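Local coordinates for SusD-like protein BACOVA_02651 (Bacteroides ovatus, PDB 5E75) that binds polysaccharide at the cell surface and probably captures xyloglucan before its transport into the periplasm for degradation, at residues G223-M227 with L360-Y364; G383-F387 with K399-T403. All coordinates share one frame; numbering follows the deposited sequence.

Interaction 1: G223-M227 with L360-Y364; sequences GLDLM and LADVY
L226 reaches from the extended segment 223-227 onto the first turn of the helix at 360-364 and closes the tight half of this contact. Its CD2 methyl lies over one face of the Y364 ring, 4.2 Å from the centroid and 26° off the normal, a CH-pi contact. The same methyl stands 3.9 Å from A361 CB, while L226 CG comes to 3.6 Å from Y364 CE2. L360 packs beside it: chi1 of -174° turns its CG away from the backbone N and carries CD2 to within 3.5 Å of D225 C, where it also meets L224 CB at 4.0 Å. The joint belongs to the helical SusD fold: the chain leaving helix 205-221 runs across the start of helix 360-372, with R389 and V390 of helix 382-393 also touching Y364. Packing gives way to water at the phenol end. Y364 OH and D225 OD1, 3.6 Å apart, make no direct bond; water 2 joins them by donating to both. Water 1, in the ring plane, accepts from Y364 OH at 2.7 Å and donates to L224 O at 2.8 Å. D225 OD1 also forms a salt bridge with R389 and receives a weak bond from L226 N.

Interaction 2: G383-F387 with K399-T403; sequences GLYFF and KSSIT
I402 lays its CG2 methyl over one face of the F387 ring, 3.8 Å from the centroid and 17° off the normal, a CH-pi contact. The nearest ring atom is F387 CE1, at 3.6 Å from I402 CG2. The other branch comes over the CB end of the same face, with I402 CD1 3.9 Å from F387 CD2. Placing CG1 between the backbone N and the carbonyl carbon (chi1 60°) leaves CG2 anti to the carbonyl carbon, and both branches of I402 can then engage F387. L384, one helical turn before F387, flanks the isoleucine: its CD1 is 3.8 Å from I402 CG2, and its CD2 reaches S400 O at 3.7 Å, an apolar methyl beside a carbonyl. At the margin, the K399 side chain meets the ring through its aliphatic part, with CD 4.0 Å from F387 CE1; the chain then bends at chi4 (-69°) and carries NZ away toward a long, weak ion pair with D406. K399 O accepts a hydrogen bond from N388 ND2 of helix 382-393, while A368 of helix 360-372 touches both F387 and I402. The arrangement is a connection between two successive helices, the loop folding back on helix 382-393 before T403 N-caps helix 404-415, consistent with the helix-rich, TPR-clan architecture of SusD proteins.

The centres of interactions 1 and 2 lie about 15 Å apart, on the same side of the chain's centre, and the two come in series: 223-227 with 360-364 closes before 383-387 with 399-403 opens. Helices 360-372 and 382-393, successive in the chain, connect them. Direct evidence is the 3.5 Å approach of Y364 CD2 to F386 O, together with the meeting of the Y364 and F386 rings at planes about 60° apart. Interaction 1 is long-range, bringing the loop after helix 205-221 onto helix 360-372 across 132 intervening residues; interaction 2, spanning 11, fastens the loop between helices 382-393 and 404-415 to the first of these. Both contacts thus lie in one group of neighbouring helices.

Interaction 1: G223-M227 with L360-Y364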
loop_
_atom_site.group_PDB
_atom_site.type_symbol
_atom_site.label_atom_id
_atom_site.label_comp_id
_atom_site.label_asym_id
_atom_site.label_seq_id
_atom_site.Cartn_x
_atom_site.Cartn_y
_atom_site.Cartn_z
ATOM N N GLY A 223 22.995 -0.414 -4.135
ATOM C CA GLY A 223 23.362 0.329 -5.324
ATOM C C GLY A 223 22.165 1.005 -5.973
ATOM O O GLY A 223 22.294 1.590 -7.048
ATOM N N LEU A 224 21.004 0.928 -5.320
ATOM C CA LEU A 224 19.785 1.539 -5.825
ATOM C C LEU A 224 19.629 2.918 -5.221
ATOM O O LEU A 224 20.101 3.178 -4.113
ATOM C CB LEU A 224 18.585 0.667 -5.446
ATOM C CG LEU A 224 18.631 -0.779 -5.932
ATOM C CD1 LEU A 224 17.481 -1.577 -5.333
ATOM C CD2 LEU A 224 18.596 -0.816 -7.435
ATOM N N ASP A 225 18.958 3.798 -5.951
ATOM C CA ASP A 225 18.685 5.131 -5.425
ATOM C C ASP A 225 17.239 5.509 -5.670
ATOM O O ASP A 225 16.542 4.908 -6.482
ATOM C CB ASP A 225 19.616 6.161 -6.074
ATOM C CG ASP A 225 19.836 7.413 -5.204
ATOM O OD1 ASP A 225 19.302 7.521 -4.064
ATOM O OD2 ASP A 225 20.586 8.296 -5.674
ATOM N N LEU A 226 16.793 6.524 -4.951
ATOM C CA LEU A 226 15.490 7.126 -5.221
ATOM C C LEU A 226 15.461 7.791 -6.596
ATOM O O LEU A 226 16.455 8.390 -7.018
ATOM C CB LEU A 226 15.164 8.195 -4.179
ATOM C CG LEU A 226 15.225 7.765 -2.713
ATOM C CD1 LEU A 226 14.857 8.927 -1.861
ATOM C CD2 LEU A 226 14.293 6.604 -2.429
ATOM N N MET A 227 14.342 7.685 -7.308
ATOM C CA MET A 227 14.172 8.480 -8.520
ATOM C C MET A 227 14.325 9.973 -8.176
ATOM O O MET A 227 13.870 10.436 -7.130
ATOM C CB MET A 227 12.818 8.246 -9.184
ATOM C CG MET A 227 12.619 6.836 -9.744
ATOM S SD MET A 227 11.307 6.788 -10.997
ATOM C CE MET A 227 12.199 7.355 -12.450
ATOM N N LEU A 360 11.838 1.822 -2.550
ATOM C CA LEU A 360 13.050 2.075 -1.768
ATOM C C LEU A 360 12.832 3.145 -0.694
ATOM O O LEU A 360 13.385 3.027 0.410
ATOM C CB LEU A 360 14.205 2.437 -2.704
ATOM C CG LEU A 360 15.580 2.601 -2.066
ATOM C CD1 LEU A 360 16.109 1.295 -1.504
ATOM C CD2 LEU A 360 16.530 3.184 -3.084
ATOM N N ALA A 361 12.012 4.161 -0.968
ATOM C CA ALA A 361 11.787 5.194 0.042
ATOM C C ALA A 361 11.175 4.614 1.315
ATOM O O ALA A 361 11.396 5.144 2.397
ATOM C CB ALA A 361 10.909 6.278 -0.492
ATOM N N ASP A 362 10.375 3.564 1.184
ATOM C CA ASP A 362 9.802 2.874 2.347
ATOM C C ASP A 362 10.925 2.293 3.211
ATOM O O ASP A 362 10.899 2.380 4.442
ATOM C CB ASP A 362 8.864 1.779 1.832
ATOM C CG ASP A 362 7.867 1.293 2.843
ATOM O OD1 ASP A 362 8.115 1.364 4.051
ATOM O OD2 ASP A 362 6.800 0.824 2.397
ATOM N N VAL A 363 11.909 1.678 2.564
ATOM C CA VAL A 363 13.022 1.100 3.299
ATOM C C VAL A 363 13.813 2.212 3.997
ATOM O O VAL A 363 14.251 2.027 5.136
ATOM C CB VAL A 363 13.925 0.206 2.409
ATOM C CG1 VAL A 363 14.944 -0.516 3.245
ATOM C CG2 VAL A 363 13.094 -0.802 1.639
ATOM N N TYR A 364 13.977 3.355 3.333
ATOM C CA TYR A 364 14.655 4.499 3.964
ATOM C C TYR A 364 13.935 4.917 5.237
ATOM O O TYR A 364 14.556 5.118 6.287
ATOM C CB TYR A 364 14.728 5.704 3.007
ATOM C CG TYR A 364 15.773 5.626 1.892
ATOM C CD1 TYR A 364 16.374 4.428 1.538
ATOM C CD2 TYR A 364 16.162 6.771 1.197
ATOM C CE1 TYR A 364 17.333 4.380 0.528
ATOM C CE2 TYR A 364 17.102 6.717 0.200
ATOM C CZ TYR A 364 17.686 5.527 -0.138
ATOM O OH TYR A 364 18.646 5.551 -1.128
HETATM O O HOH W 1 19.815 3.179 -1.361
HETATM O O HOH W 2 20.343 7.724 -1.500
#

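Interaction 2: G383-F387 with K399-T403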
loop_
_atom_site.group_PDB
_atom_site.type_symbol
_atom_site.label_atom_id
_atom_site.label_comp_id
_atom_site.label_asym_id
_atom_site.label_seq_id
_atom_site.Cartn_x
_atom_site.Cartn_y
_atom_site.Cartn_z
ATOM N N GLY A 383 20.340 6.323 9.844
ATOM C CA GLY A 383 18.890 6.280 9.755
ATOM C C GLY A 383 18.313 7.659 9.482
ATOM O O GLY A 383 17.435 7.814 8.627
ATOM N N LEU A 384 18.805 8.665 10.187
ATOM C CA LEU A 384 18.375 10.042 9.971
ATOM C C LEU A 384 18.768 10.514 8.569
ATOM O O LEU A 384 18.002 11.223 7.902
ATOM C CB LEU A 384 18.960 10.964 11.047
ATOM C CG LEU A 384 18.557 12.437 10.948
ATOM C CD1 LEU A 384 17.036 12.634 11.074
ATOM C CD2 LEU A 384 19.321 13.255 12.023
ATOM N N TYR A 385 19.949 10.116 8.108
ATOM C CA TYR A 385 20.384 10.449 6.760
ATOM C C TYR A 385 19.374 9.953 5.739
ATOM O O TYR A 385 18.990 10.690 4.836
ATOM C CB TYR A 385 21.769 9.868 6.454
ATOM C CG TYR A 385 22.162 9.911 4.993
ATOM C CD1 TYR A 385 22.407 11.114 4.350
ATOM C CD2 TYR A 385 22.264 8.739 4.257
ATOM C CE1 TYR A 385 22.767 11.150 3.021
ATOM C CE2 TYR A 385 22.625 8.758 2.938
ATOM C CZ TYR A 385 22.875 9.973 2.317
ATOM O OH TYR A 385 23.227 9.993 0.993
ATOM N N PHE A 386 18.927 8.710 5.876
ATOM C CA PHE A 386 18.030 8.150 4.873
ATOM C C PHE A 386 16.634 8.743 4.974
ATOM O O PHE A 386 15.978 8.922 3.948
ATOM C CB PHE A 386 18.064 6.615 4.899
ATOM C CG PHE A 386 19.317 6.043 4.255
ATOM C CD1 PHE A 386 19.491 6.122 2.895
ATOM C CD2 PHE A 386 20.338 5.494 5.024
ATOM C CE1 PHE A 386 20.631 5.652 2.287
ATOM C CE2 PHE A 386 21.492 5.039 4.431
ATOM C CZ PHE A 386 21.644 5.113 3.059
ATOM N N PHE A 387 16.191 9.108 6.177
ATOM C CA PHE A 387 14.971 9.890 6.320
ATOM C C PHE A 387 15.113 11.186 5.519
ATOM O O PHE A 387 14.218 11.586 4.750
ATOM C CB PHE A 387 14.700 10.204 7.801
ATOM C CG PHE A 387 13.528 11.112 8.039
ATOM C CD1 PHE A 387 13.666 12.495 7.949
ATOM C CD2 PHE A 387 12.288 10.596 8.369
ATOM C CE1 PHE A 387 12.591 13.330 8.165
ATOM C CE2 PHE A 387 11.199 11.444 8.596
ATOM C CZ PHE A 387 11.359 12.807 8.476
ATOM N N LYS A 399 15.530 17.632 8.299
ATOM C CA LYS A 399 15.315 17.797 9.728
ATOM C C LYS A 399 16.571 17.391 10.501
ATOM O O LYS A 399 17.205 16.388 10.191
ATOM C CB LYS A 399 14.108 16.970 10.170
ATOM C CG LYS A 399 12.795 17.494 9.601
ATOM C CD LYS A 399 11.602 16.694 10.095
ATOM C CE LYS A 399 10.293 17.344 9.719
ATOM N NZ LYS A 399 10.067 18.600 10.461
ATOM N N SER A 400 16.931 18.184 11.513
ATOM C CA SER A 400 18.118 17.906 12.320
ATOM C C SER A 400 17.831 16.877 13.401
ATOM O O SER A 400 18.750 16.314 13.987
ATOM C CB SER A 400 18.644 19.195 12.967
ATOM O OG SER A 400 17.621 19.807 13.712
ATOM N N SER A 401 16.551 16.641 13.664
ATOM C CA SER A 401 16.128 15.589 14.582
ATOM C C SER A 401 14.710 15.170 14.210
ATOM O O SER A 401 13.940 15.978 13.689
ATOM C CB SER A 401 16.180 16.086 16.024
ATOM O OG SER A 401 15.153 17.012 16.276
ATOM N N ILE A 402 14.377 13.901 14.451
ATOM C CA ILE A 402 13.031 13.408 14.186
ATOM C C ILE A 402 12.467 12.665 15.374
ATOM O O ILE A 402 13.212 12.075 16.177
ATOM C CB ILE A 402 12.969 12.485 12.936
ATOM C CG1 ILE A 402 13.852 11.247 13.091
ATOM C CG2 ILE A 402 13.374 13.265 11.693
ATOM C CD1 ILE A 402 13.773 10.270 11.908
ATOM N N THR A 403 11.144 12.710 15.472
ATOM C CA THR A 403 10.386 11.927 16.427
ATOM C C THR A 403 9.454 10.974 15.667
ATOM O O THR A 403 9.363 11.016 14.428
ATOM C CB THR A 403 9.493 12.813 17.299
ATOM O OG1 THR A 403 8.444 13.366 16.496
ATOM C CG2 THR A 403 10.283 13.961 17.954
#